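Local coordinates for putative chromatin binding protein (Chaetomium thermophilum, PDB 6QP0) that binds and probably hydrolyses ATP as a tRNA-dependent P-loop ATPase that supports tRNA modification by Elongator, at residues A[15-18]-A[19-23]; A[23-26]-A[27-30]; A[134-137]-A[138-141]; A[240-243]-A[244-248]. One frame throughout, in Å; residues are numbered along the deposited sequence.

Interaction 1 of 4, residues A[15-18]-A[19-23]. With MG (magnesium ion), chain D; ADP (adenosine-5'-diphosphate), chain B; AF3 (aluminum fluoride), chain C.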
# COMPACT_ATOMS: atom_id res chain seq x y z
N LYS A 15 4.91 -3.96 4.05
CA LYS A 15 4.30 -2.70 3.62
C LYS A 15 4.27 -1.69 4.76
O LYS A 15 4.77 -0.57 4.63
CB LYS A 15 2.89 -2.97 3.09
CG LYS A 15 2.85 -3.77 1.80
CD LYS A 15 1.41 -4.06 1.37
CE LYS A 15 0.98 -5.46 1.76
NZ LYS A 15 1.13 -5.73 3.21
N THR A 16 3.67 -2.08 5.89
CA THR A 16 3.53 -1.15 7.01
C THR A 16 4.89 -0.67 7.49
O THR A 16 5.07 0.51 7.81
CB THR A 16 2.75 -1.81 8.15
OG1 THR A 16 1.53 -2.36 7.65
CG2 THR A 16 2.44 -0.80 9.24
N THR A 17 5.87 -1.58 7.55
CA THR A 17 7.20 -1.21 8.03
C THR A 17 7.83 -0.17 7.12
O THR A 17 8.36 0.85 7.59
CB THR A 17 8.07 -2.46 8.13
OG1 THR A 17 7.31 -3.53 8.71
CG2 THR A 17 9.29 -2.19 9.00
N ARG A 18 7.80 -0.41 5.81
CA ARG A 18 8.34 0.57 4.86
C ARG A 18 7.49 1.84 4.82
O ARG A 18 8.04 2.93 4.65
CB ARG A 18 8.43 -0.05 3.47
CG ARG A 18 9.83 -0.51 3.07
CD ARG A 18 10.37 -1.59 3.99
NE ARG A 18 11.53 -2.27 3.40
CZ ARG A 18 12.77 -1.79 3.43
NH1 ARG A 18 13.04 -0.63 4.01
NH2 ARG A 18 13.75 -2.48 2.86
N ALA A 19 6.17 1.72 4.97
CA ALA A 19 5.31 2.90 4.93
C ALA A 19 5.63 3.85 6.08
O ALA A 19 5.63 5.07 5.90
CB ALA A 19 3.84 2.48 4.98
N ARG A 20 5.90 3.31 7.27
CA ARG A 20 6.30 4.15 8.39
C ARG A 20 7.58 4.90 8.06
O ARG A 20 7.67 6.12 8.25
CB ARG A 20 6.49 3.30 9.64
CG ARG A 20 5.20 2.72 10.20
CD ARG A 20 5.48 1.59 11.17
NE ARG A 20 4.25 1.04 11.75
CZ ARG A 20 4.17 -0.11 12.40
NH1 ARG A 20 5.25 -0.87 12.54
NH2 ARG A 20 3.01 -0.52 12.89
N GLN A 21 8.60 4.19 7.56
CA GLN A 21 9.85 4.83 7.17
C GLN A 21 9.61 5.94 6.16
O GLN A 21 10.17 7.03 6.28
CB GLN A 21 10.81 3.78 6.60
CG GLN A 21 11.13 2.64 7.55
CD GLN A 21 11.97 1.55 6.90
OE1 GLN A 21 12.59 1.77 5.86
NE2 GLN A 21 11.98 0.38 7.52
N LEU A 22 8.77 5.67 5.15
CA LEU A 22 8.45 6.70 4.17
C LEU A 22 7.82 7.92 4.83
O LEU A 22 8.17 9.06 4.51
CB LEU A 22 7.52 6.12 3.10
CG LEU A 22 7.20 7.04 1.92
CD1 LEU A 22 8.43 7.27 1.06
CD2 LEU A 22 6.07 6.45 1.08
N TYR A 23 6.88 7.69 5.75
CA TYR A 23 6.26 8.80 6.47
C TYR A 23 7.30 9.63 7.19
O TYR A 23 7.38 10.85 7.00
CB TYR A 23 5.22 8.26 7.46
CG TYR A 23 4.44 9.32 8.20
CD1 TYR A 23 5.00 9.99 9.29
CD2 TYR A 23 3.14 9.65 7.84
CE1 TYR A 23 4.30 10.96 9.97
CE2 TYR A 23 2.43 10.61 8.52
CZ TYR A 23 3.01 11.26 9.59
OH TYR A 23 2.29 12.23 10.26
MG MG D . 0.29 -3.04 6.20
PB ADP B . 2.61 -5.98 6.36
O1B ADP B . 1.89 -4.96 7.21
O2B ADP B . 1.75 -7.20 6.19
O3B ADP B . 2.91 -5.40 5.00
PA ADP B . 4.82 -5.58 8.25
O1A ADP B . 3.92 -5.42 9.45
O2A ADP B . 5.22 -4.23 7.71
O3A ADP B . 4.02 -6.45 7.09
O5' ADP B . 6.16 -6.45 8.70
C5' ADP B . 6.00 -7.84 8.92
C4' ADP B . 7.00 -8.32 9.76
O4' ADP B . 8.29 -8.49 8.99
C3' ADP B . 7.33 -7.27 10.93
O3' ADP B . 7.65 -8.00 12.20
C2' ADP B . 8.32 -6.64 10.54
O2' ADP B . 9.19 -6.31 11.69
C1' ADP B . 9.13 -7.61 9.46
N9 ADP B . 9.60 -6.80 8.38
C8 ADP B . 8.98 -6.09 7.45
N7 ADP B . 9.93 -5.52 6.69
C5 ADP B . 11.12 -5.90 7.17
C6 ADP B . 12.41 -5.61 6.77
N6 ADP B . 13.31 -4.93 5.85
N1 ADP B . 13.44 -6.12 7.42
C2 ADP B . 13.24 -6.92 8.49
N3 ADP B . 11.98 -7.21 8.89
C4 ADP B . 10.93 -6.70 8.23
AL AF3 C . -0.28 -6.60 6.78
F1 AF3 C . -0.33 -4.89 6.76
F2 AF3 C . 0.08 -7.41 8.25
F3 AF3 C . -0.09 -7.45 5.32
O HOH W 1 -1.04 -2.87 8.08
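With its first torsion at -52°, Thr16 sends OG1 back beside its own backbone N and CG2 the other way, towards Arg20 one helical turn on. The methyl lies 3.4 Å above the Arg20 guanidinium plane, displaced to its rim, while the extended Arg20 chain carries that group to a salt bridge with Asp199. The OG1 branch binds the magnesium ion at 2.0 Å and also faces ADP O1B; Asp130 is the second protein residue of the metal site. These residues form the first turn of the helix that follows the Walker A P-loop, a textbook case of a helix N-terminus holding phosphate. Lys15, bent at its last two torsions, curls NZ round to ADP O3B (2.5 Å) and to F3 of the aluminium fluoride (3.0 Å). It thus spans the β-phosphate and the aluminium fluoride, which probably mimics the γ-phosphoryl group in transfer. The backbone N-H of Thr17 is given to ADP O2A (N to O2A 2.7 Å). Further along, Arg18 has adenine N6 over one face, and at its edge NH1 gives a weak bond to Gln21 OE1 (3.1 Å), the guanidinium and amide planes standing 63° apart. Ala19 and Leu22 pack on the sheet, against Asp130 and Ile128 of strand 125-130, with Tyr75 of strand 72-77 beside Thr16 and Ala19. Helix 237-250 packs alongside through Thr240 and Phe244, which meet Arg18, Gln21 and Leu22.

Interaction 2 of 4, residues A[23-26]-A[27-30]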
# COMPACT_ATOMS: atom_id res chain seq x y z
N TYR A 23 6.88 7.69 5.75
CA TYR A 23 6.26 8.80 6.47
C TYR A 23 7.30 9.63 7.19
O TYR A 23 7.38 10.85 7.00
CB TYR A 23 5.22 8.26 7.46
CG TYR A 23 4.44 9.32 8.20
CD1 TYR A 23 5.00 9.99 9.29
CD2 TYR A 23 3.14 9.65 7.84
CE1 TYR A 23 4.30 10.96 9.97
CE2 TYR A 23 2.43 10.61 8.52
CZ TYR A 23 3.01 11.26 9.59
OH TYR A 23 2.29 12.23 10.26
N ALA A 24 8.12 8.99 8.03
CA ALA A 24 9.17 9.71 8.74
C ALA A 24 10.07 10.47 7.77
O ALA A 24 10.42 11.63 8.02
CB ALA A 24 10.00 8.73 9.58
N TYR A 25 10.46 9.83 6.67
CA TYR A 25 11.25 10.52 5.66
C TYR A 25 10.50 11.73 5.12
O TYR A 25 11.04 12.85 5.10
CB TYR A 25 11.60 9.56 4.51
CG TYR A 25 12.21 10.25 3.32
CD1 TYR A 25 11.41 10.79 2.32
CD2 TYR A 25 13.59 10.36 3.19
CE1 TYR A 25 11.97 11.42 1.22
CE2 TYR A 25 14.15 10.99 2.10
CZ TYR A 25 13.33 11.52 1.12
OH TYR A 25 13.89 12.15 0.03
N LEU A 26 9.26 11.54 4.68
CA LEU A 26 8.49 12.65 4.15
C LEU A 26 8.22 13.72 5.20
O LEU A 26 7.98 14.88 4.84
CB LEU A 26 7.17 12.14 3.57
CG LEU A 26 7.33 11.26 2.32
CD1 LEU A 26 6.03 10.56 1.99
CD2 LEU A 26 7.82 12.08 1.14
N GLU A 27 8.26 13.36 6.48
CA GLU A 27 8.06 14.35 7.53
C GLU A 27 9.26 15.28 7.64
O GLU A 27 9.11 16.50 7.75
CB GLU A 27 7.78 13.66 8.86
CG GLU A 27 7.10 14.55 9.89
CD GLU A 27 6.65 13.78 11.12
OE1 GLU A 27 7.36 12.83 11.52
OE2 GLU A 27 5.58 14.11 11.67
N GLU A 28 10.48 14.72 7.61
CA GLU A 28 11.67 15.56 7.67
C GLU A 28 11.79 16.42 6.42
O GLU A 28 12.24 17.57 6.49
CB GLU A 28 12.93 14.70 7.85
CG GLU A 28 13.56 14.22 6.55
CD GLU A 28 14.71 13.25 6.77
OE1 GLU A 28 15.88 13.68 6.69
OE2 GLU A 28 14.45 12.06 7.03
N ARG A 29 11.39 15.88 5.27
CA ARG A 29 11.56 16.60 4.01
C ARG A 29 10.57 17.75 3.88
O ARG A 29 10.91 18.81 3.33
CB ARG A 29 11.42 15.64 2.83
CG ARG A 29 11.83 16.22 1.48
CD ARG A 29 13.32 16.53 1.43
NE ARG A 29 13.74 16.93 0.08
CZ ARG A 29 14.02 16.07 -0.90
NH1 ARG A 29 13.93 14.77 -0.69
NH2 ARG A 29 14.39 16.53 -2.08
N ILE A 30 9.35 17.57 4.38
CA ILE A 30 8.35 18.64 4.31
C ILE A 30 8.75 19.80 5.22
O ILE A 30 8.66 20.97 4.84
CB ILE A 30 6.96 18.10 4.66
CG1 ILE A 30 6.49 17.12 3.57
CG2 ILE A 30 5.97 19.24 4.81
CD1 ILE A 30 5.30 16.28 3.97
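Successive backbone bonds run from Glu27 N to Tyr23 O at 2.7 Å, Glu28 N to Ala24 O, Arg29 N to Tyr25 O, and Ile30 N to Leu26 O, an α-helical ladder in which Glu27 N is also shared weakly with Ala24 O. On one flank the extended Glu27 chain brings its carboxylate obliquely to the Tyr23 ring, OE2 lying 3.8 Å from CE1 with the two planes 75° apart. On another, Tyr25 and Arg29 run side by side; the phenol oxygen sits at the guanidinium edge, OH 2.7 Å from NH1, but the angle is too poor for a hydrogen bond. This is the distal half of the helix that follows the P-loop, tied to helix 237-250 by Asp245, which holds both Tyr25 and Arg29, and by a salt bridge from Glu28 to Arg241. Glu28 has its CG lodged in the crowded position between N and the carbonyl carbon (chi1 88°), 3.2 Å from Tyr25 O. Ile30 lays CG1 against Leu26 O at 3.0 Å, and both side chains pack on Leu73 and Ile126 of the sheet and on Trp248. An alanine at Ile30 would remove CG1, CG2 and CD1, and is likely to open a gap beside those three side chains and uncover the Leu26 carbonyl.

Interaction 3 of 4, residues A[134-137]-A[138-141]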
# COMPACT_ATOMS: atom_id res chain seq x y z
N TYR A 134 -3.12 -4.96 -4.75
CA TYR A 134 -2.50 -6.01 -5.54
C TYR A 134 -3.14 -6.22 -6.91
O TYR A 134 -2.71 -7.11 -7.64
CB TYR A 134 -2.52 -7.33 -4.77
CG TYR A 134 -3.90 -7.93 -4.63
CD1 TYR A 134 -4.73 -7.59 -3.57
CD2 TYR A 134 -4.37 -8.85 -5.56
CE1 TYR A 134 -6.00 -8.14 -3.45
CE2 TYR A 134 -5.63 -9.41 -5.44
CZ TYR A 134 -6.44 -9.05 -4.38
OH TYR A 134 -7.69 -9.60 -4.27
N ILE A 135 -4.16 -5.43 -7.26
CA ILE A 135 -4.87 -5.60 -8.52
C ILE A 135 -4.52 -4.44 -9.44
O ILE A 135 -4.58 -3.28 -9.02
CB ILE A 135 -6.39 -5.70 -8.30
CG1 ILE A 135 -6.72 -6.77 -7.26
CG2 ILE A 135 -7.09 -6.01 -9.62
CD1 ILE A 135 -8.17 -6.81 -6.84
N LYS A 136 -4.16 -4.76 -10.68
CA LYS A 136 -3.83 -3.72 -11.65
C LYS A 136 -5.02 -2.78 -11.86
O LYS A 136 -4.84 -1.56 -11.92
CB LYS A 136 -3.40 -4.35 -12.98
CG LYS A 136 -2.09 -5.11 -12.89
CD LYS A 136 -1.76 -5.80 -14.21
CE LYS A 136 -0.47 -6.61 -14.10
NZ LYS A 136 -0.11 -7.28 -15.37
N GLY A 137 -6.22 -3.33 -11.98
CA GLY A 137 -7.40 -2.49 -12.12
C GLY A 137 -7.56 -1.53 -10.95
O GLY A 137 -7.80 -0.34 -11.14
N TRP A 138 -7.43 -2.05 -9.73
CA TRP A 138 -7.51 -1.20 -8.55
C TRP A 138 -6.42 -0.13 -8.59
O TRP A 138 -6.69 1.05 -8.35
CB TRP A 138 -7.42 -2.04 -7.28
CG TRP A 138 -7.21 -1.26 -6.03
CD1 TRP A 138 -6.18 -1.39 -5.15
CD2 TRP A 138 -8.05 -0.21 -5.52
NE1 TRP A 138 -6.32 -0.50 -4.12
CE2 TRP A 138 -7.46 0.24 -4.32
CE3 TRP A 138 -9.23 0.38 -5.95
CZ2 TRP A 138 -8.01 1.26 -3.55
CZ3 TRP A 138 -9.79 1.39 -5.18
CH2 TRP A 138 -9.18 1.82 -4.00
N ARG A 139 -5.19 -0.54 -8.89
CA ARG A 139 -4.11 0.43 -9.03
C ARG A 139 -4.40 1.43 -10.14
O ARG A 139 -3.95 2.58 -10.09
CB ARG A 139 -2.78 -0.28 -9.28
CG ARG A 139 -2.22 -1.01 -8.07
CD ARG A 139 -0.74 -1.37 -8.26
NE ARG A 139 -0.52 -2.31 -9.36
CZ ARG A 139 -0.42 -3.63 -9.23
NH1 ARG A 139 -0.51 -4.20 -8.03
NH2 ARG A 139 -0.23 -4.39 -10.30
N TYR A 140 -5.17 1.01 -11.16
CA TYR A 140 -5.55 1.93 -12.22
C TYR A 140 -6.59 2.93 -11.73
O TYR A 140 -6.56 4.11 -12.11
CB TYR A 140 -6.08 1.17 -13.43
CG TYR A 140 -6.60 2.06 -14.53
CD1 TYR A 140 -5.74 2.66 -15.44
CD2 TYR A 140 -7.97 2.32 -14.65
CE1 TYR A 140 -6.22 3.48 -16.44
CE2 TYR A 140 -8.45 3.14 -15.65
CZ TYR A 140 -7.57 3.72 -16.54
OH TYR A 140 -8.04 4.55 -17.54
N GLN A 141 -7.52 2.48 -10.88
CA GLN A 141 -8.48 3.40 -10.28
C GLN A 141 -7.76 4.47 -9.47
O GLN A 141 -8.06 5.66 -9.58
CB GLN A 141 -9.47 2.64 -9.40
CG GLN A 141 -10.29 1.57 -10.11
CD GLN A 141 -11.26 0.87 -9.17
OE1 GLN A 141 -11.79 1.48 -8.24
NE2 GLN A 141 -11.49 -0.42 -9.41
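Arg139 doubles back over the start of its own helix to meet Ile135 and Lys136. Its chain leaves CB with CG beside the backbone N, then bends at chi3 (-64°), which turns the guanidinium so that over one face, toward its rim, stand Ile135 O, 4.1 Å above the plane, and Lys136 N. NH2 lies 3.3 Å from Lys136 CG, whereas the extended lysine chain carries NZ away, 5.8 Å from that same NH2. The guanidinium is heavily engaged: NE in a salt bridge with Asp225, NH2 on Glu216 O and NH1 on Asn133 O. A leucine in place of Arg139 would probably leave Asp225 without its countercharge and the Glu216 and Asn133 carbonyls without this donor. Ile135, in the N-cap position, accepts Arg139 N through its backbone O (2.8 Å) and sets CB 3.9 Å from Trp138 CB. With CG anti to its backbone N (chi1 168°), Trp138 swings its ring off this turn, and NE1 bonds Asn133 OD1. Tyr140 presses CB on Gly137 O at 3.2 Å and meets Trp224 edge-to-face. The helix lies in the connection from strand 125-130 to strand 153-158, a β-α-β crossover that passes strand 4-9, with Ile135 and Trp138 packed on helix 106-120.

Interaction 4 of 4, residues A[240-243]-A[244-248]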
# COMPACT_ATOMS: atom_id res chain seq x y z
N THR A 240 17.28 2.45 0.70
CA THR A 240 15.92 2.93 0.94
C THR A 240 15.86 4.45 0.83
O THR A 240 14.95 5.00 0.20
CB THR A 240 15.43 2.48 2.31
OG1 THR A 240 16.18 3.16 3.33
CG2 THR A 240 15.56 0.98 2.50
N ARG A 241 16.82 5.14 1.45
CA ARG A 241 16.87 6.60 1.38
C ARG A 241 17.00 7.09 -0.06
O ARG A 241 16.47 8.15 -0.40
CB ARG A 241 18.02 7.13 2.23
CG ARG A 241 18.19 8.66 2.26
CD ARG A 241 17.13 9.35 3.11
NE ARG A 241 17.59 10.65 3.62
CZ ARG A 241 17.70 10.98 4.91
NH1 ARG A 241 17.38 10.10 5.86
NH2 ARG A 241 18.13 12.19 5.24
N GLN A 242 17.71 6.34 -0.92
CA GLN A 242 17.85 6.76 -2.31
C GLN A 242 16.53 6.63 -3.06
O GLN A 242 16.18 7.51 -3.86
CB GLN A 242 18.94 5.95 -3.01
CG GLN A 242 19.40 6.59 -4.31
CD GLN A 242 20.58 5.88 -4.94
OE1 GLN A 242 21.03 4.84 -4.47
NE2 GLN A 242 21.08 6.44 -6.04
N VAL A 243 15.78 5.55 -2.81
CA VAL A 243 14.46 5.41 -3.43
C VAL A 243 13.55 6.55 -3.00
O VAL A 243 12.85 7.15 -3.82
CB VAL A 243 13.84 4.05 -3.07
CG1 VAL A 243 12.43 3.95 -3.65
CG2 VAL A 243 14.71 2.90 -3.55
N PHE A 244 13.52 6.84 -1.69
CA PHE A 244 12.61 7.87 -1.19
C PHE A 244 12.85 9.21 -1.87
O PHE A 244 11.91 9.97 -2.12
CB PHE A 244 12.76 8.01 0.33
CG PHE A 244 12.24 6.84 1.12
CD1 PHE A 244 11.45 5.87 0.52
CD2 PHE A 244 12.53 6.72 2.46
CE1 PHE A 244 10.97 4.80 1.25
CE2 PHE A 244 12.05 5.66 3.20
CZ PHE A 244 11.27 4.70 2.59
N ASP A 245 14.12 9.53 -2.17
CA ASP A 245 14.43 10.79 -2.84
C ASP A 245 13.85 10.82 -4.25
O ASP A 245 13.34 11.86 -4.69
CB ASP A 245 15.95 11.00 -2.88
CG ASP A 245 16.51 11.53 -1.56
OD1 ASP A 245 16.28 12.71 -1.24
OD2 ASP A 245 17.18 10.75 -0.85
N LYS A 246 13.92 9.70 -4.97
CA LYS A 246 13.33 9.65 -6.30
C LYS A 246 11.81 9.72 -6.22
O LYS A 246 11.16 10.32 -7.09
CB LYS A 246 13.77 8.37 -7.02
CG LYS A 246 15.26 8.34 -7.39
CD LYS A 246 15.77 6.91 -7.45
CE LYS A 246 17.18 6.81 -8.01
NZ LYS A 246 18.10 7.90 -7.57
N ILE A 247 11.21 9.14 -5.18
CA ILE A 247 9.78 9.33 -4.94
C ILE A 247 9.48 10.82 -4.75
O ILE A 247 8.51 11.34 -5.31
CB ILE A 247 9.30 8.51 -3.73
CG1 ILE A 247 9.48 7.01 -3.96
CG2 ILE A 247 7.84 8.85 -3.42
CD1 ILE A 247 9.23 6.16 -2.73
N TRP A 248 10.32 11.51 -3.98
CA TRP A 248 10.08 12.93 -3.73
C TRP A 248 10.19 13.74 -5.01
O TRP A 248 9.31 14.56 -5.32
CB TRP A 248 11.06 13.45 -2.68
CG TRP A 248 10.84 14.89 -2.36
CD1 TRP A 248 11.45 15.97 -2.94
CD2 TRP A 248 9.94 15.42 -1.38
NE1 TRP A 248 10.98 17.13 -2.38
CE2 TRP A 248 10.05 16.82 -1.42
CE3 TRP A 248 9.05 14.84 -0.48
CZ2 TRP A 248 9.31 17.65 -0.59
CZ3 TRP A 248 8.31 15.67 0.35
CH2 TRP A 248 8.45 17.06 0.29
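Phe244 sets one face of its ring on the carbonyl of Thr240, whose oxygen stands 3.4 Å above the ring plane and towards the rim. The same Thr240 O accepts the Phe244 backbone N at 3.0 Å, so a single acceptor both anchors the turn and lies against the ring face. With chi1 at -70°, the ring is swung back along the helix over the preceding turn. Val243, the next large contributor, has CG1 turned anti to its own N, which points this methyl at Ile247; Val243 CG1 and Ile247 CD1 meet at 4.0 Å, the two side chains crossing at a slant. On another side of the helix, Gln242 and Lys246 lie alongside each other and point the same way, NE2 and NZ 3.7 Å apart. On the polar flank, Arg241 NE and Asp245 OD2 stay 4.5 Å apart, beyond salt-bridge range; their polar ends go to helix 15-31, Arg241 to Glu28 and Asp245 to Tyr25 and Arg29. This last helix of the modelled chain lies against the parallel sheet of the P-loop fold, beside helix 15-31. Val243 rests on Phe229 and Leu231 of strand 228-231 and Ile247 on Cys154 and Leu156 of strand 153-158, while Phe244 touches both Leu231 and Leu22 of helix 15-31.

Overall arrangement
Interactions 1 and 2 are consecutive parts of helix 15-31, sharing Tyr23, their centres 11 Å apart: the first grips nucleotide and metal, the second lies beyond, with the Tyr23 side chain about 12 Å from both ADP and magnesium. Interaction 4, on helix 237-250, runs beside both. It meets interaction 1 by packing, with Leu22 CD1 3.4 Å from Phe244 CD1, and interaction 2 by salt bridges, Glu28 OE1 to Arg241 NH2 being 3.1 Å. Interaction 3 stands apart, on the opposite side of the chain's centre from interactions 1 and 2; its nearest atoms are about 8 Å from interaction 1, and its Tyr134 side chain is about 10 Å from the aluminium fluoride.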